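Local coordinates for probable receptor YhhM (Klebsiella variicola At-22, PDB 3Q6C), which is of unknown function, a small mainly beta-stranded protein of the DUF2500 family that is named a probable receptor, at residues L1-K11 with L60-K71. Sequence-based numbering, arbitrary orientation.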
loop_
_atom_site.group_PDB
_atom_site.type_symbol
_atom_site.label_atom_id
_atom_site.label_comp_id
_atom_site.label_asym_id
_atom_site.label_seq_id
_atom_site.Cartn_x
_atom_site.Cartn_y
_atom_site.Cartn_z
ATOM N N LEU A 1 -13.799 -1.185 7.614
ATOM C CA LEU A 1 -13.796 -1.881 6.294
ATOM C C LEU A 1 -14.195 -0.964 5.130
ATOM O O LEU A 1 -15.212 -1.198 4.471
ATOM C CB LEU A 1 -14.730 -3.095 6.351
ATOM C CG LEU A 1 -16.146 -2.915 6.923
ATOM C CD1 LEU A 1 -16.932 -4.213 6.733
ATOM C CD2 LEU A 1 -16.090 -2.542 8.412
ATOM N N LEU A 2 -13.376 0.058 4.874
ATOM C CA LEU A 2 -13.617 1.031 3.809
ATOM C C LEU A 2 -12.824 0.804 2.520
ATOM O O LEU A 2 -11.957 -0.063 2.443
ATOM C CB LEU A 2 -13.282 2.443 4.287
ATOM C CG LEU A 2 -13.872 3.045 5.557
ATOM C CD1 LEU A 2 -15.354 2.777 5.586
ATOM C CD2 LEU A 2 -13.190 2.467 6.779
ATOM N N GLN A 3 -13.143 1.628 1.520
ATOM C CA GLN A 3 -12.502 1.645 0.207
ATOM C C GLN A 3 -12.287 3.113 -0.161
ATOM O O GLN A 3 -13.153 3.948 0.108
ATOM C CB GLN A 3 -13.386 1.017 -0.868
ATOM C CG GLN A 3 -13.681 -0.455 -0.693
ATOM C CD GLN A 3 -13.907 -1.152 -2.027
ATOM O OE1 GLN A 3 -12.956 -1.525 -2.714
ATOM N NE2 GLN A 3 -15.170 -1.315 -2.406
ATOM N N LYS A 4 -11.140 3.420 -0.766
ATOM C CA LYS A 4 -10.811 4.782 -1.186
ATOM C C LYS A 4 -9.907 4.747 -2.425
ATOM O O LYS A 4 -9.026 3.898 -2.524
ATOM C CB LYS A 4 -10.103 5.536 -0.052
ATOM C CG LYS A 4 -9.923 7.034 -0.303
ATOM C CD LYS A 4 -9.124 7.680 0.823
ATOM C CE LYS A 4 -8.913 9.191 0.636
ATOM N NZ LYS A 4 -10.121 10.026 0.892
ATOM N N ARG A 5 -10.132 5.658 -3.370
ATOM C CA ARG A 5 -9.313 5.707 -4.575
ATOM C C ARG A 5 -8.011 6.422 -4.251
ATOM O O ARG A 5 -8.019 7.568 -3.810
ATOM C CB ARG A 5 -10.030 6.452 -5.706
ATOM C CG ARG A 5 -11.429 5.934 -6.002
ATOM C CD ARG A 5 -11.911 6.344 -7.391
ATOM N NE ARG A 5 -11.220 5.580 -8.429
ATOM C CZ ARG A 5 -10.125 5.988 -9.064
ATOM N NH1 ARG A 5 -9.592 7.167 -8.775
ATOM N NH2 ARG A 5 -9.553 5.207 -9.973
ATOM N N VAL A 6 -6.887 5.755 -4.464
ATOM C CA VAL A 6 -5.605 6.381 -4.169
ATOM C C VAL A 6 -4.580 5.996 -5.208
ATOM O O VAL A 6 -4.859 5.213 -6.123
ATOM C CB VAL A 6 -5.042 5.928 -2.804
ATOM C CG1 VAL A 6 -6.082 6.104 -1.706
ATOM C CG2 VAL A 6 -4.589 4.487 -2.903
ATOM N N ILE A 7 -3.390 6.563 -5.059
ATOM C CA ILE A 7 -2.291 6.240 -5.943
ATOM C C ILE A 7 -1.231 5.609 -5.051
ATOM O O ILE A 7 -1.143 5.919 -3.860
ATOM C CB ILE A 7 -1.722 7.494 -6.641
ATOM C CG1 ILE A 7 -0.699 7.069 -7.690
ATOM C CG2 ILE A 7 -1.060 8.413 -5.633
ATOM C CD1 ILE A 7 -0.169 8.214 -8.539
ATOM N N VAL A 8 -0.449 4.698 -5.615
ATOM C CA VAL A 8 0.607 4.043 -4.853
ATOM C C VAL A 8 1.803 4.984 -4.710
ATOM O O VAL A 8 2.711 4.993 -5.543
ATOM C CB VAL A 8 1.042 2.736 -5.534
ATOM C CG1 VAL A 8 2.130 2.060 -4.725
ATOM C CG2 VAL A 8 -0.159 1.808 -5.664
ATOM N N SER A 9 1.758 5.785 -3.643
ATOM C CA SER A 9 2.781 6.768 -3.301
ATOM C C SER A 9 4.192 6.263 -3.449
ATOM O O SER A 9 4.937 6.728 -4.310
ATOM C CB SER A 9 2.614 7.232 -1.852
ATOM O OG SER A 9 1.702 8.294 -1.737
ATOM N N ASN A 10 4.568 5.331 -2.581
ATOM C CA ASN A 10 5.909 4.782 -2.604
ATOM C C ASN A 10 5.991 3.465 -1.867
ATOM O O ASN A 10 5.067 3.081 -1.155
ATOM C CB ASN A 10 6.898 5.765 -1.970
ATOM C CG ASN A 10 6.806 5.788 -0.458
ATOM O OD1 ASN A 10 5.759 6.109 0.099
ATOM N ND2 ASN A 10 7.899 5.438 0.215
ATOM N N LYS A 11 7.125 2.793 -2.043
ATOM C CA LYS A 11 7.400 1.507 -1.421
ATOM C C LYS A 11 8.801 1.501 -0.817
ATOM O O LYS A 11 9.763 1.991 -1.415
ATOM C CB LYS A 11 7.287 0.388 -2.460
ATOM C CG LYS A 11 5.855 -0.043 -2.764
ATOM C CD LYS A 11 5.778 -0.904 -4.028
ATOM C CE LYS A 11 6.628 -2.175 -3.934
ATOM N NZ LYS A 11 6.734 -2.840 -5.272
ATOM N N LEU A 60 2.368 -4.895 -5.660
ATOM C CA LEU A 60 2.071 -3.487 -5.908
ATOM C C LEU A 60 3.066 -2.827 -6.839
ATOM O O LEU A 60 4.213 -3.258 -6.955
ATOM C CB LEU A 60 2.070 -2.698 -4.603
ATOM C CG LEU A 60 1.008 -2.977 -3.549
ATOM C CD1 LEU A 60 1.200 -1.980 -2.423
ATOM C CD2 LEU A 60 -0.392 -2.855 -4.142
ATOM N N SER A 61 2.619 -1.758 -7.488
ATOM C CA SER A 61 3.469 -1.002 -8.404
ATOM C C SER A 61 3.411 0.491 -8.112
ATOM O O SER A 61 2.390 1.136 -8.330
ATOM C CB SER A 61 3.060 -1.253 -9.854
ATOM O OG SER A 61 3.445 -2.553 -10.250
ATOM N N VAL A 62 4.513 1.034 -7.610
ATOM C CA VAL A 62 4.562 2.449 -7.303
ATOM C C VAL A 62 4.101 3.224 -8.521
ATOM O O VAL A 62 4.651 3.067 -9.604
ATOM C CB VAL A 62 5.982 2.891 -6.932
ATOM C CG1 VAL A 62 6.030 4.407 -6.798
ATOM C CG2 VAL A 62 6.398 2.229 -5.624
ATOM N N GLY A 63 3.076 4.047 -8.343
ATOM C CA GLY A 63 2.577 4.824 -9.460
ATOM C C GLY A 63 1.163 4.468 -9.874
ATOM O O GLY A 63 0.442 5.309 -10.399
ATOM N N ASP A 64 0.768 3.223 -9.650
ATOM C CA ASP A 64 -0.573 2.787 -9.993
ATOM C C ASP A 64 -1.607 3.492 -9.130
ATOM O O ASP A 64 -1.342 3.831 -7.979
ATOM C CB ASP A 64 -0.701 1.284 -9.789
ATOM C CG ASP A 64 -0.230 0.493 -10.985
ATOM O OD1 ASP A 64 0.573 1.030 -11.783
ATOM O OD2 ASP A 64 -0.662 -0.674 -11.123
ATOM N N ARG A 65 -2.778 3.741 -9.698
ATOM C CA ARG A 65 -3.848 4.359 -8.939
ATOM C C ARG A 65 -5.017 3.398 -9.017
ATOM O O ARG A 65 -5.252 2.768 -10.049
ATOM C CB ARG A 65 -4.232 5.730 -9.506
ATOM C CG ARG A 65 -4.636 5.744 -10.953
ATOM C CD ARG A 65 -5.130 7.128 -11.363
ATOM N NE ARG A 65 -4.207 8.201 -10.979
ATOM C CZ ARG A 65 -2.945 8.309 -11.397
ATOM N NH1 ARG A 65 -2.431 7.402 -12.223
ATOM N NH2 ARG A 65 -2.195 9.331 -10.993
ATOM N N GLY A 66 -5.728 3.255 -7.911
ATOM C CA GLY A 66 -6.847 2.348 -7.905
ATOM C C GLY A 66 -7.604 2.378 -6.605
ATOM O O GLY A 66 -7.621 3.396 -5.906
HETATM N N MSE A 67 -8.219 1.245 -6.279
HETATM C CA MSE A 67 -9.023 1.112 -5.075
HETATM C C MSE A 67 -8.270 0.426 -3.942
HETATM O O MSE A 67 -7.790 -0.701 -4.094
HETATM C CB MSE A 67 -10.290 0.315 -5.398
HETATM C CG MSE A 67 -11.471 0.601 -4.487
HETATM SE SE MSE A 67 -12.116 2.426 -4.650
HETATM C CE MSE A 67 -12.640 2.390 -6.516
ATOM N N LEU A 68 -8.178 1.112 -2.807
ATOM C CA LEU A 68 -7.504 0.577 -1.628
ATOM C C LEU A 68 -8.535 0.144 -0.593
ATOM O O LEU A 68 -9.335 0.958 -0.140
ATOM C CB LEU A 68 -6.600 1.634 -0.997
ATOM C CG LEU A 68 -6.033 1.257 0.374
ATOM C CD1 LEU A 68 -4.889 0.267 0.214
ATOM C CD2 LEU A 68 -5.548 2.492 1.078
ATOM N N SER A 69 -8.520 -1.131 -0.224
ATOM C CA SER A 69 -9.448 -1.639 0.780
ATOM C C SER A 69 -8.669 -1.699 2.070
ATOM O O SER A 69 -7.547 -2.202 2.091
ATOM C CB SER A 69 -9.938 -3.043 0.421
ATOM O OG SER A 69 -10.639 -3.049 -0.811
ATOM N N TYR A 70 -9.252 -1.186 3.147
ATOM C CA TYR A 70 -8.551 -1.201 4.425
ATOM C C TYR A 70 -9.433 -1.078 5.660
ATOM O O TYR A 70 -10.501 -0.475 5.625
ATOM C CB TYR A 70 -7.526 -0.069 4.467
ATOM C CG TYR A 70 -8.166 1.302 4.477
ATOM C CD1 TYR A 70 -8.636 1.891 3.296
ATOM C CD2 TYR A 70 -8.338 1.994 5.676
ATOM C CE1 TYR A 70 -9.264 3.141 3.314
ATOM C CE2 TYR A 70 -8.961 3.231 5.708
ATOM C CZ TYR A 70 -9.423 3.802 4.527
ATOM O OH TYR A 70 -10.053 5.026 4.583
ATOM N N LYS A 71 -8.951 -1.658 6.752
ATOM C CA LYS A 71 -9.623 -1.594 8.037
ATOM C C LYS A 71 -8.578 -1.012 8.987
ATOM O O LYS A 71 -7.636 -1.695 9.383
ATOM C CB LYS A 71 -10.059 -2.984 8.499
ATOM C CG LYS A 71 -10.787 -2.972 9.843
ATOM C CD LYS A 71 -11.274 -4.363 10.270
ATOM C CE LYS A 71 -12.404 -4.889 9.374
ATOM N NZ LYS A 71 -12.001 -5.054 7.944
#
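Leu2 to Ile7 pair with Arg65 to Tyr70 as antiparallel strands, whose axes approach to 4.6 Å at 150° to each other. Leu2 with Tyr70, Lys4 with Leu68 and Val6 with Gly66 are the hydrogen-bonded pairs, each closed by two backbone bonds. Past the last bridge, Ile7 with Arg65, Val8 binds the type II turn Ser61 to Asp64 through both N and O. Val8 N donates to Asp64 O at 2.7 Å, and Gly63 N reaches a lone pair of Val8 O. Gly63, third in the turn, has a positive phi (115°), where a side chain would press on Val62 O.

One face carries Gln3, Arg5, Ile7, Arg65, Met67 and Ser69. In Met67, a selenomethionine, a turn at chi2 (65°) brings SE and CE beside the aliphatic part of Arg5, with CE 3.8 Å from Arg5 CG. Gln3 meets it through OE1, near Met67 CG, the two chains about at right angles. Ile7 CG1 lies over one face of the Arg65 guanidinium, nearer its border than its centre.

On the other face, Leu2 CB packs 4.1 Å from Tyr70 CZ, while Lys4 CB sits at the ring edge. Val6 CG2 meets Leu68 CB at 4.0 Å. Val8 CG1 rests 3.6 Å from Val62 CA. Lys11 methylenes run alongside Val62 CG2, the two side chains pointing opposite ways. A bend at chi3 turns the lysine end toward Leu60, where NZ donates to Leu60 O at 3.1 Å from above the carbonyl plane. Lys11 also makes a cation-pi contact with Tyr57 of helix 54-59.

Both are inner strands of an antiparallel sheet, 2-15 being central; strand 33-41 lies beside it and 74-80 beside 65-71. Arg5 forms salt bridges with Glu42 and Asp81, while Leu68 packs on Phe50 of strand 48-52 and Phe75 of strand 74-80.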